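Local coordinates for protein superoxide dismutase [Fe] (Sulfolobus solfataricus, PDB 1WB7) that catalyses the disproportionation of superoxide radicals to hydrogen peroxide and oxygen at one iron ion per subunit, working as a homotetramer, at residues Y16-L21 and I29-Y34; G36-F41 and K82-Y87; I165-D170 and V195-A200; L169-H174 and N182-Y187. The protein carries 1 engineered substitution. All coordinates share one frame; numbering follows the deposited sequence.

How the interactions relate
Interaction 1 precedes interaction 2 along the chain, and both precede interactions 3 and 4, which share Leu-169 and Asp-170; all four meet at one iron. Interactions 1 and 2, centred about 12 Å apart, belong to the alpha-hairpin domain and share helix 27-57, which brings in His-33; helix 67-89 adds His-84. Interactions 3 and 4 belong to the C-terminal domain, their centres about 16 Å apart, and start from the same strand, 165-170, which ends in Asp-170; interaction 4 holds His-174. Two ligands come from each domain, so the iron ties the domains together. A second tie is the probable hydrogen bond between Tyr-87 OH of interaction 2 and Tyr-187 OH of interaction 4, 2.8 Å long.

Interaction 1. Residues Y16-L21 and I29-Y34; sequences YKIDAL and IIDVHY. With FE (Fe (III) ion), chain C.
Ile-18 and Ile-30 run past one another, pointing opposite ways, with Ile-18 CB 3.9 Å from Ile-30 CG2. Ile-30 also sits against the loop backbone: Ile-18 O lies 3.3 Å from Ile-30 CB, a van der Waals approach. Ile-30 CG2 stands anti to its own backbone N, on the side of Ile-18, while the other branch carries CD1 to Leu-21 CD1 at 3.9 Å, where the two side chains cross at about a right angle. A beta-branched residue suits this place because its two arms serve two loop partners. Farther along, Ile-18 CD1 runs alongside Asp-31 and meets its CB at 4.0 Å; the carboxylate of Asp-31 turns to Asn-35. Cutting Ile-30 back to an alanine is likely to open a gap beside Leu-21 and take from Ile-18 its main apolar neighbour on the helix segment. A type I turn from Lys-17 to Ala-20, closed by Ala-20 N to Lys-17 O, bends the loop here. One turn on from Ile-30, His-33 NE2 binds the iron at 2.2 Å, its ring meeting Trp-88 edge-to-face. The contact lays the loop preceding helix 27-57 back against that helix's first turns, with Ile-25 touching Ile-30.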
# COMPACT_ATOMS: atom_id res chain seq x y z
N TYR A 16 -11.39 -12.82 -28.68
CA TYR A 16 -11.58 -14.19 -29.10
C TYR A 16 -12.71 -14.83 -28.31
O TYR A 16 -13.28 -14.19 -27.42
CB TYR A 16 -10.28 -14.98 -28.90
CG TYR A 16 -9.48 -14.49 -27.70
CD1 TYR A 16 -9.94 -14.70 -26.40
CD2 TYR A 16 -8.30 -13.77 -27.88
CE1 TYR A 16 -9.24 -14.19 -25.30
CE2 TYR A 16 -7.60 -13.25 -26.79
CZ TYR A 16 -8.08 -13.46 -25.51
OH TYR A 16 -7.41 -12.91 -24.43
N LYS A 17 -13.02 -16.07 -28.63
CA LYS A 17 -14.07 -16.80 -27.94
C LYS A 17 -13.55 -17.07 -26.53
O LYS A 17 -12.34 -17.06 -26.31
CB LYS A 17 -14.36 -18.12 -28.65
CG LYS A 17 -14.57 -18.02 -30.17
CD LYS A 17 -13.28 -18.33 -30.96
CE LYS A 17 -12.23 -17.23 -30.84
NZ LYS A 17 -10.91 -17.57 -31.46
N ILE A 18 -14.46 -17.34 -25.59
CA ILE A 18 -14.05 -17.59 -24.21
C ILE A 18 -13.26 -18.88 -24.01
O ILE A 18 -12.60 -19.06 -22.98
CB ILE A 18 -15.27 -17.60 -23.25
CG1 ILE A 18 -16.23 -18.73 -23.64
CG2 ILE A 18 -15.97 -16.25 -23.29
CD1 ILE A 18 -17.39 -18.90 -22.67
N ASP A 19 -13.30 -19.78 -24.99
CA ASP A 19 -12.57 -21.04 -24.89
C ASP A 19 -11.30 -21.04 -25.73
O ASP A 19 -10.56 -22.03 -25.76
CB ASP A 19 -13.48 -22.19 -25.32
CG ASP A 19 -13.91 -22.07 -26.78
OD1 ASP A 19 -13.72 -20.99 -27.38
OD2 ASP A 19 -14.45 -23.06 -27.31
N ALA A 20 -11.04 -19.93 -26.41
CA ALA A 20 -9.87 -19.82 -27.27
C ALA A 20 -8.54 -20.05 -26.58
O ALA A 20 -7.56 -20.42 -27.22
CB ALA A 20 -9.87 -18.45 -27.96
N LEU A 21 -8.49 -19.84 -25.26
CA LEU A 21 -7.24 -19.99 -24.54
C LEU A 21 -6.99 -21.36 -23.92
O LEU A 21 -5.96 -21.59 -23.30
CB LEU A 21 -7.12 -18.89 -23.47
CG LEU A 21 -7.24 -17.47 -24.03
CD1 LEU A 21 -6.93 -16.45 -22.94
CD2 LEU A 21 -6.28 -17.29 -25.21
N ILE A 29 -13.08 -19.91 -16.58
CA ILE A 29 -12.37 -18.79 -15.97
C ILE A 29 -12.59 -17.55 -16.83
O ILE A 29 -13.05 -16.53 -16.34
CB ILE A 29 -10.85 -19.07 -15.87
CG1 ILE A 29 -10.59 -20.07 -14.74
CG2 ILE A 29 -10.09 -17.75 -15.63
CD1 ILE A 29 -9.14 -20.50 -14.62
N ILE A 30 -12.28 -17.66 -18.12
CA ILE A 30 -12.43 -16.54 -19.04
C ILE A 30 -13.83 -15.94 -19.02
O ILE A 30 -13.99 -14.71 -18.99
CB ILE A 30 -12.09 -16.97 -20.49
CG1 ILE A 30 -10.64 -17.47 -20.54
CG2 ILE A 30 -12.28 -15.80 -21.45
CD1 ILE A 30 -9.62 -16.44 -20.08
N ASP A 31 -14.83 -16.80 -19.02
CA ASP A 31 -16.22 -16.36 -19.01
C ASP A 31 -16.53 -15.40 -17.86
O ASP A 31 -17.01 -14.29 -18.08
CB ASP A 31 -17.14 -17.59 -18.92
CG ASP A 31 -18.61 -17.23 -19.06
OD1 ASP A 31 -19.45 -18.12 -18.85
OD2 ASP A 31 -18.91 -16.06 -19.38
N VAL A 32 -16.26 -15.82 -16.63
CA VAL A 32 -16.55 -14.97 -15.47
C VAL A 32 -15.50 -13.87 -15.32
O VAL A 32 -15.79 -12.78 -14.82
CB VAL A 32 -16.62 -15.82 -14.16
CG1 VAL A 32 -15.29 -16.50 -13.89
CG2 VAL A 32 -17.03 -14.94 -13.00
N HIS A 33 -14.29 -14.15 -15.76
CA HIS A 33 -13.21 -13.17 -15.66
C HIS A 33 -13.54 -11.93 -16.49
O HIS A 33 -13.29 -10.81 -16.07
CB HIS A 33 -11.90 -13.80 -16.15
CG HIS A 33 -10.68 -13.09 -15.66
ND1 HIS A 33 -9.41 -13.60 -15.83
CD2 HIS A 33 -10.53 -11.92 -14.99
CE1 HIS A 33 -8.53 -12.77 -15.28
NE2 HIS A 33 -9.19 -11.75 -14.77
N TYR A 34 -14.12 -12.15 -17.67
CA TYR A 34 -14.49 -11.05 -18.57
C TYR A 34 -15.88 -10.50 -18.25
O TYR A 34 -16.04 -9.31 -17.95
CB TYR A 34 -14.45 -11.54 -20.02
CG TYR A 34 -14.95 -10.53 -21.03
CD1 TYR A 34 -14.21 -9.39 -21.33
CD2 TYR A 34 -16.17 -10.71 -21.67
CE1 TYR A 34 -14.67 -8.45 -22.24
CE2 TYR A 34 -16.65 -9.77 -22.58
CZ TYR A 34 -15.89 -8.64 -22.86
OH TYR A 34 -16.35 -7.70 -23.75
FE FE C . -8.34 -10.36 -13.36
O HOH W 1 -7.29 -9.02 -11.68

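Interaction 2. Residues G36-F41 and K82-Y87. Engineered in segment 36-41: Phe-41 (natural residue Tyr). With FE (Fe (III) ion), chain C.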
# COMPACT_ATOMS: atom_id res chain seq x y z
N GLY A 36 -17.77 -11.10 -15.68
CA GLY A 36 -18.00 -10.81 -14.28
C GLY A 36 -17.04 -9.76 -13.73
O GLY A 36 -17.44 -8.65 -13.41
N HIS A 37 -15.77 -10.12 -13.64
CA HIS A 37 -14.76 -9.22 -13.10
C HIS A 37 -14.50 -7.95 -13.92
O HIS A 37 -14.62 -6.84 -13.39
CB HIS A 37 -13.45 -9.99 -12.89
CG HIS A 37 -13.54 -11.04 -11.83
ND1 HIS A 37 -13.49 -10.74 -10.48
CD2 HIS A 37 -13.71 -12.38 -11.91
CE1 HIS A 37 -13.63 -11.85 -9.78
NE2 HIS A 37 -13.76 -12.86 -10.62
N HIS A 38 -14.15 -8.09 -15.19
CA HIS A 38 -13.87 -6.90 -16.00
C HIS A 38 -15.08 -5.97 -16.09
O HIS A 38 -14.96 -4.76 -15.89
CB HIS A 38 -13.40 -7.30 -17.41
CG HIS A 38 -12.82 -6.17 -18.19
ND1 HIS A 38 -12.15 -6.35 -19.38
CD2 HIS A 38 -12.81 -4.83 -17.97
CE1 HIS A 38 -11.75 -5.19 -19.85
NE2 HIS A 38 -12.14 -4.24 -19.01
N LYS A 39 -16.25 -6.54 -16.38
CA LYS A 39 -17.46 -5.73 -16.46
C LYS A 39 -17.69 -5.01 -15.13
O LYS A 39 -18.14 -3.87 -15.10
CB LYS A 39 -18.66 -6.62 -16.80
CG LYS A 39 -19.97 -5.87 -16.98
CD LYS A 39 -21.03 -6.80 -17.57
CE LYS A 39 -20.58 -7.32 -18.94
NZ LYS A 39 -21.50 -8.35 -19.52
N GLY A 40 -17.38 -5.69 -14.02
CA GLY A 40 -17.55 -5.08 -12.72
C GLY A 40 -16.72 -3.81 -12.55
O GLY A 40 -17.15 -2.87 -11.88
N PHE A 41 -15.54 -3.79 -13.15
CA PHE A 41 -14.66 -2.63 -13.04
C PHE A 41 -15.16 -1.45 -13.86
O PHE A 41 -15.08 -0.31 -13.42
CB PHE A 41 -13.24 -2.99 -13.48
CG PHE A 41 -12.57 -3.97 -12.58
CD1 PHE A 41 -12.40 -3.68 -11.23
CD2 PHE A 41 -12.17 -5.21 -13.05
CE1 PHE A 41 -11.83 -4.61 -10.36
CE2 PHE A 41 -11.60 -6.15 -12.20
CZ PHE A 41 -11.43 -5.85 -10.85
N LYS A 82 -8.60 -0.93 -17.21
CA LYS A 82 -7.48 -0.78 -18.14
C LYS A 82 -6.56 -2.00 -18.19
O LYS A 82 -6.21 -2.46 -19.27
CB LYS A 82 -6.67 0.47 -17.79
CG LYS A 82 -7.41 1.77 -18.08
CD LYS A 82 -6.57 2.98 -17.72
CE LYS A 82 -7.26 4.29 -18.12
NZ LYS A 82 -7.39 4.45 -19.61
N LEU A 83 -6.17 -2.52 -17.03
CA LEU A 83 -5.28 -3.67 -16.99
C LEU A 83 -5.90 -4.93 -17.59
O LEU A 83 -5.22 -5.70 -18.27
CB LEU A 83 -4.82 -3.93 -15.55
CG LEU A 83 -3.97 -2.81 -14.95
CD1 LEU A 83 -3.50 -3.21 -13.56
CD2 LEU A 83 -2.77 -2.53 -15.86
N HIS A 84 -7.19 -5.16 -17.35
CA HIS A 84 -7.82 -6.34 -17.93
C HIS A 84 -7.92 -6.17 -19.44
O HIS A 84 -7.73 -7.13 -20.19
CB HIS A 84 -9.21 -6.57 -17.31
CG HIS A 84 -9.16 -7.22 -15.96
ND1 HIS A 84 -8.91 -6.51 -14.81
CD2 HIS A 84 -9.28 -8.52 -15.59
CE1 HIS A 84 -8.88 -7.35 -13.78
NE2 HIS A 84 -9.10 -8.57 -14.23
N ALA A 85 -8.19 -4.95 -19.89
CA ALA A 85 -8.29 -4.67 -21.32
C ALA A 85 -6.95 -4.97 -21.98
O ALA A 85 -6.90 -5.46 -23.10
CB ALA A 85 -8.68 -3.21 -21.55
N LEU A 86 -5.86 -4.67 -21.28
CA LEU A 86 -4.54 -4.94 -21.82
C LEU A 86 -4.30 -6.44 -21.79
O LEU A 86 -3.73 -7.02 -22.71
CB LEU A 86 -3.46 -4.24 -20.99
CG LEU A 86 -3.36 -2.72 -21.09
CD1 LEU A 86 -2.25 -2.25 -20.19
CD2 LEU A 86 -3.10 -2.30 -22.54
N TYR A 87 -4.74 -7.06 -20.70
CA TYR A 87 -4.58 -8.50 -20.49
C TYR A 87 -5.17 -9.33 -21.62
O TYR A 87 -4.51 -10.22 -22.15
CB TYR A 87 -5.22 -8.86 -19.15
CG TYR A 87 -5.12 -10.32 -18.76
CD1 TYR A 87 -3.88 -10.95 -18.62
CD2 TYR A 87 -6.28 -11.05 -18.48
CE1 TYR A 87 -3.80 -12.27 -18.18
CE2 TYR A 87 -6.20 -12.37 -18.04
CZ TYR A 87 -4.97 -12.97 -17.89
OH TYR A 87 -4.91 -14.26 -17.43
FE FE C . -8.34 -10.36 -13.36
O HOH W 1 -7.29 -9.02 -11.68
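The dense part of this contact is an aromatic cluster of His-38, Phe-41 and His-84. His-84 CB sits over one face of the His-38 ring, 3.7 Å from its centroid, a CH-pi contact that suits a flat imidazole facing a methylene. With its CG anti to the backbone N (chi1 -168°), His-38 reaches across to the second helix, and its CE1 comes within 3.6 Å of Ala-85 N; the small alanine lets the ring lie this near the backbone. Phe-41, an engineered replacement of the natural tyrosine, brings CE2 to 3.4 Å from His-84 CE1. Their planes are 30° apart, but the rings are displaced enough to share little face.

Helices 27-57 and 67-89 form the alpha-hairpin of iron/manganese superoxide dismutases, and here their axes approach to 9.8 Å at 138°, roughly antiparallel. Between them His-84 NE2 binds the iron at 2.1 Å. Its ND1 is hydrogen-bonded to Gly-80 O, a second-shell bond that helps fix the ring's rotation. His-38 is likewise gripped at both nitrogens, by Trp-88 and His-81.

Outside the cluster the contact thins. Lys-39 and Lys-82, only partly buried, take no part in the packing between the segments; long, charged chains fit such margins, and Lys-82 NZ makes salt bridges with Glu-143 and Asp-141 of a third subunit. His-37 turns its ring away, to Tyr-177 of a second subunit.

Interaction 3. Residues I165-D170 and V195-A200. With FE (Fe (III) ion), chain C.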
# COMPACT_ATOMS: atom_id res chain seq x y z
N ILE A 165 2.85 -0.55 -21.08
CA ILE A 165 2.94 -1.94 -20.67
C ILE A 165 3.00 -2.76 -21.95
O ILE A 165 2.15 -2.61 -22.84
CB ILE A 165 1.69 -2.34 -19.84
CG1 ILE A 165 1.75 -1.65 -18.48
CG2 ILE A 165 1.59 -3.86 -19.72
CD1 ILE A 165 0.44 -1.66 -17.72
N ILE A 166 4.02 -3.61 -22.06
CA ILE A 166 4.20 -4.43 -23.26
C ILE A 166 3.72 -5.85 -23.00
O ILE A 166 3.10 -6.47 -23.86
CB ILE A 166 5.68 -4.46 -23.67
CG1 ILE A 166 6.16 -3.03 -23.90
CG2 ILE A 166 5.86 -5.31 -24.91
CD1 ILE A 166 5.36 -2.29 -24.96
N LEU A 167 4.02 -6.33 -21.81
CA LEU A 167 3.65 -7.67 -21.39
C LEU A 167 2.87 -7.52 -20.08
O LEU A 167 3.28 -6.77 -19.21
CB LEU A 167 4.91 -8.50 -21.12
CG LEU A 167 5.16 -9.84 -21.81
CD1 LEU A 167 6.21 -10.60 -21.00
CD2 LEU A 167 3.88 -10.65 -21.93
N ILE A 168 1.75 -8.22 -19.95
CA ILE A 168 0.99 -8.13 -18.72
C ILE A 168 0.40 -9.47 -18.31
O ILE A 168 -0.24 -10.15 -19.12
CB ILE A 168 -0.13 -7.06 -18.82
CG1 ILE A 168 -0.91 -7.01 -17.50
CG2 ILE A 168 -1.05 -7.34 -20.00
CD1 ILE A 168 -1.72 -5.73 -17.30
N LEU A 169 0.64 -9.85 -17.06
CA LEU A 169 0.14 -11.11 -16.52
C LEU A 169 -0.73 -10.85 -15.29
O LEU A 169 -0.27 -10.26 -14.32
CB LEU A 169 1.31 -12.01 -16.14
CG LEU A 169 0.99 -13.27 -15.32
CD1 LEU A 169 0.11 -14.21 -16.13
CD2 LEU A 169 2.30 -13.96 -14.94
N ASP A 170 -1.98 -11.31 -15.34
CA ASP A 170 -2.90 -11.13 -14.21
C ASP A 170 -2.59 -12.17 -13.13
O ASP A 170 -2.58 -13.37 -13.38
CB ASP A 170 -4.35 -11.31 -14.67
CG ASP A 170 -5.35 -10.98 -13.58
OD1 ASP A 170 -4.94 -10.73 -12.43
OD2 ASP A 170 -6.57 -10.97 -13.88
N VAL A 195 0.79 -15.98 -24.83
CA VAL A 195 1.22 -14.59 -24.90
C VAL A 195 1.18 -14.12 -26.36
O VAL A 195 1.70 -14.80 -27.25
CB VAL A 195 2.66 -14.42 -24.37
CG1 VAL A 195 3.15 -13.01 -24.65
CG2 VAL A 195 2.69 -14.70 -22.87
N ASN A 196 0.56 -12.97 -26.59
CA ASN A 196 0.45 -12.43 -27.93
C ASN A 196 1.69 -11.60 -28.26
O ASN A 196 1.67 -10.37 -28.21
CB ASN A 196 -0.80 -11.56 -28.04
CG ASN A 196 -1.19 -11.28 -29.49
OD1 ASN A 196 -0.33 -11.24 -30.38
ND2 ASN A 196 -2.48 -11.06 -29.73
N TRP A 197 2.77 -12.30 -28.59
CA TRP A 197 4.03 -11.64 -28.92
C TRP A 197 3.95 -10.67 -30.08
O TRP A 197 4.65 -9.66 -30.09
CB TRP A 197 5.11 -12.69 -29.19
CG TRP A 197 5.54 -13.36 -27.94
CD1 TRP A 197 5.42 -14.68 -27.63
CD2 TRP A 197 6.12 -12.73 -26.79
NE1 TRP A 197 5.88 -14.92 -26.36
CE2 TRP A 197 6.32 -13.74 -25.83
CE3 TRP A 197 6.49 -11.41 -26.49
CZ2 TRP A 197 6.88 -13.47 -24.57
CZ3 TRP A 197 7.05 -11.14 -25.24
CH2 TRP A 197 7.23 -12.17 -24.30
N ASP A 198 3.11 -10.97 -31.07
CA ASP A 198 2.96 -10.08 -32.22
C ASP A 198 2.35 -8.75 -31.78
O ASP A 198 2.83 -7.68 -32.17
CB ASP A 198 2.07 -10.72 -33.29
CG ASP A 198 2.76 -11.85 -34.03
OD1 ASP A 198 2.10 -12.52 -34.85
OD2 ASP A 198 3.97 -12.07 -33.80
N ALA A 199 1.30 -8.81 -30.96
CA ALA A 199 0.68 -7.58 -30.48
C ALA A 199 1.71 -6.81 -29.67
O ALA A 199 1.80 -5.59 -29.77
CB ALA A 199 -0.54 -7.91 -29.61
N ALA A 200 2.50 -7.54 -28.88
CA ALA A 200 3.54 -6.92 -28.06
C ALA A 200 4.55 -6.17 -28.94
O ALA A 200 4.89 -5.02 -28.65
CB ALA A 200 4.26 -7.97 -27.23
FE FE C . -8.34 -10.36 -13.36
O HOH W 1 -7.29 -9.02 -11.68
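In the buried core of the C-terminal domain, where strand 165-170 backs onto the start of helix 197-205, Leu-167 sends its two methyls to different partners. CD2 meets Val-195 CG1 at 3.7 Å, the side chains crossing at about a right angle, and CD1 lies 3.8 Å from Trp-197 CH2. The forked leucine suits this spot because one methyl can meet Val-195 while the other meets the indole. Val-195 CG1, trans to its backbone N (chi1 172°), touches Leu-167 and also rests over the centre of the indole, 3.5 Å above its plane. With an alanine at Leu-167 both methyls go, which is likely to leave a gap beside Val-195 and the indole. One residue earlier, Ile-166 CG2 touches Ala-200 CB at 3.9 Å; the helix residue is small, so the strand backbone comes close, the two CA atoms 5.4 Å apart. Asn-196 caps the helix, its OD1 accepting from Ala-199 N at 3.0 Å. At the strand's far end Asp-170 reaches the iron, away from this packing. Ile-166 and Leu-167 both face Leu-138 of strand 134-140: the arrangement is a classic beta bulge on an outer strand of the domain's three-stranded antiparallel sheet.

Interaction 4. Residues L169-H174 and N182-Y187; sequences LDEFEH and NKRADY. With FE (Fe (III) ion), chain C.
One hydrogen bond joins the two segments: Tyr-187 OH donates to Asp-170 O over 2.8 Å, in the carbonyl plane and on a lone pair. The tyrosine's chi1 of 153° swings the ring away from its backbone N, toward the strand, and its hydroxyl is also bonded to Tyr-87 OH. Tyrosine suits the place because its ring packs while its tip bonds: Leu-169 CD1 lies 3.8 Å from Tyr-187 CZ.

The contact spans the metal-binding stretch of the C-terminal domain. Asp-170 OD2 and His-174 NE2 hold the iron, at 1.9 Å and 2.1 Å, and His-33 and His-84 complete its protein ligands. An Asx turn steadies the aspartate, Phe-172 N giving its hydrogen to Asp-170 OD1 at 2.9 Å; the same oxygen accepts weakly from the water on the iron.

In the charged pair, Glu-171 OE1 sits over the face of the guanidinium, 3.4 Å from Arg-184 NE, where no N-H points at it, so the salt bridge rests on charge alone; the two flat groups are turned 70° apart. Arg-184 NH2 donates to Leu-130 O, and NH1 makes weak bonds to Gly-132 O and water 2, which donates to Glu-171 O at 2.7 Å.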
# COMPACT_ATOMS: atom_id res chain seq x y z
N LEU A 169 0.64 -9.85 -17.06
CA LEU A 169 0.14 -11.11 -16.52
C LEU A 169 -0.73 -10.85 -15.29
O LEU A 169 -0.27 -10.26 -14.32
CB LEU A 169 1.31 -12.01 -16.14
CG LEU A 169 0.99 -13.27 -15.32
CD1 LEU A 169 0.11 -14.21 -16.13
CD2 LEU A 169 2.30 -13.96 -14.94
N ASP A 170 -1.98 -11.31 -15.34
CA ASP A 170 -2.90 -11.13 -14.21
C ASP A 170 -2.59 -12.17 -13.13
O ASP A 170 -2.58 -13.37 -13.38
CB ASP A 170 -4.35 -11.31 -14.67
CG ASP A 170 -5.35 -10.98 -13.58
OD1 ASP A 170 -4.94 -10.73 -12.43
OD2 ASP A 170 -6.57 -10.97 -13.88
N GLU A 171 -2.35 -11.70 -11.91
CA GLU A 171 -2.06 -12.61 -10.82
C GLU A 171 -3.07 -12.61 -9.68
O GLU A 171 -2.77 -13.02 -8.57
CB GLU A 171 -0.65 -12.35 -10.27
CG GLU A 171 0.45 -12.69 -11.27
CD GLU A 171 1.83 -12.66 -10.66
OE1 GLU A 171 2.13 -13.52 -9.80
OE2 GLU A 171 2.62 -11.76 -11.02
N PHE A 172 -4.28 -12.12 -9.95
CA PHE A 172 -5.33 -12.16 -8.94
C PHE A 172 -5.73 -13.63 -8.98
O PHE A 172 -5.58 -14.28 -10.01
CB PHE A 172 -6.53 -11.29 -9.33
CG PHE A 172 -6.51 -9.93 -8.69
CD1 PHE A 172 -5.52 -9.00 -9.01
CD2 PHE A 172 -7.47 -9.58 -7.74
CE1 PHE A 172 -5.49 -7.74 -8.40
CE2 PHE A 172 -7.45 -8.32 -7.12
CZ PHE A 172 -6.45 -7.40 -7.45
N GLU A 173 -6.25 -14.15 -7.88
CA GLU A 173 -6.62 -15.56 -7.84
C GLU A 173 -7.72 -15.97 -8.82
O GLU A 173 -7.72 -17.11 -9.29
CB GLU A 173 -6.99 -15.94 -6.41
CG GLU A 173 -5.82 -15.74 -5.46
CD GLU A 173 -6.18 -16.03 -4.02
OE1 GLU A 173 -7.18 -15.45 -3.53
OE2 GLU A 173 -5.45 -16.82 -3.37
N HIS A 174 -8.63 -15.05 -9.15
CA HIS A 174 -9.72 -15.37 -10.07
C HIS A 174 -9.23 -15.62 -11.49
O HIS A 174 -9.99 -16.06 -12.35
CB HIS A 174 -10.77 -14.24 -10.09
CG HIS A 174 -10.24 -12.94 -10.60
ND1 HIS A 174 -10.13 -11.82 -9.80
CD2 HIS A 174 -9.81 -12.57 -11.82
CE1 HIS A 174 -9.65 -10.82 -10.51
NE2 HIS A 174 -9.44 -11.24 -11.74
N ASN A 182 -4.65 -23.21 -5.81
CA ASN A 182 -3.58 -22.37 -5.28
C ASN A 182 -2.21 -22.52 -5.96
O ASN A 182 -1.23 -21.96 -5.47
CB ASN A 182 -3.43 -22.60 -3.78
CG ASN A 182 -2.87 -23.97 -3.46
OD1 ASN A 182 -3.32 -24.99 -3.99
ND2 ASN A 182 -1.88 -24.01 -2.57
N LYS A 183 -2.14 -23.23 -7.07
CA LYS A 183 -0.87 -23.41 -7.77
C LYS A 183 -0.60 -22.32 -8.81
O LYS A 183 -0.47 -22.59 -10.01
CB LYS A 183 -0.82 -24.79 -8.44
CG LYS A 183 -0.88 -25.97 -7.47
CD LYS A 183 0.27 -25.91 -6.46
CE LYS A 183 0.30 -27.15 -5.58
NZ LYS A 183 0.58 -28.39 -6.38
N ARG A 184 -0.51 -21.08 -8.34
CA ARG A 184 -0.28 -19.94 -9.22
C ARG A 184 0.92 -20.14 -10.16
O ARG A 184 0.87 -19.73 -11.32
CB ARG A 184 -0.07 -18.67 -8.38
CG ARG A 184 -0.09 -17.38 -9.19
CD ARG A 184 0.02 -16.16 -8.28
NE ARG A 184 1.34 -16.06 -7.67
CZ ARG A 184 1.71 -15.09 -6.83
NH1 ARG A 184 0.85 -14.14 -6.50
NH2 ARG A 184 2.94 -15.07 -6.34
N ALA A 185 1.98 -20.77 -9.66
CA ALA A 185 3.18 -20.99 -10.46
C ALA A 185 2.92 -21.83 -11.71
O ALA A 185 3.57 -21.62 -12.74
CB ALA A 185 4.27 -21.62 -9.60
N ASP A 186 1.99 -22.77 -11.62
CA ASP A 186 1.67 -23.61 -12.77
C ASP A 186 0.91 -22.79 -13.81
O ASP A 186 1.09 -22.97 -15.02
CB ASP A 186 0.83 -24.82 -12.36
CG ASP A 186 1.61 -25.80 -11.50
OD1 ASP A 186 2.84 -25.91 -11.68
OD2 ASP A 186 0.99 -26.49 -10.65
N TYR A 187 0.07 -21.88 -13.32
CA TYR A 187 -0.69 -20.99 -14.18
C TYR A 187 0.28 -20.07 -14.91
O TYR A 187 0.14 -19.81 -16.10
CB TYR A 187 -1.66 -20.16 -13.32
CG TYR A 187 -2.04 -18.82 -13.91
CD1 TYR A 187 -2.85 -18.73 -15.04
CD2 TYR A 187 -1.60 -17.63 -13.32
CE1 TYR A 187 -3.23 -17.49 -15.57
CE2 TYR A 187 -1.96 -16.38 -13.84
CZ TYR A 187 -2.78 -16.32 -14.96
OH TYR A 187 -3.14 -15.09 -15.47
FE FE C . -8.34 -10.36 -13.36
O HOH W 1 -7.29 -9.02 -11.68
O HOH W 2 -2.46 -14.75 -6.50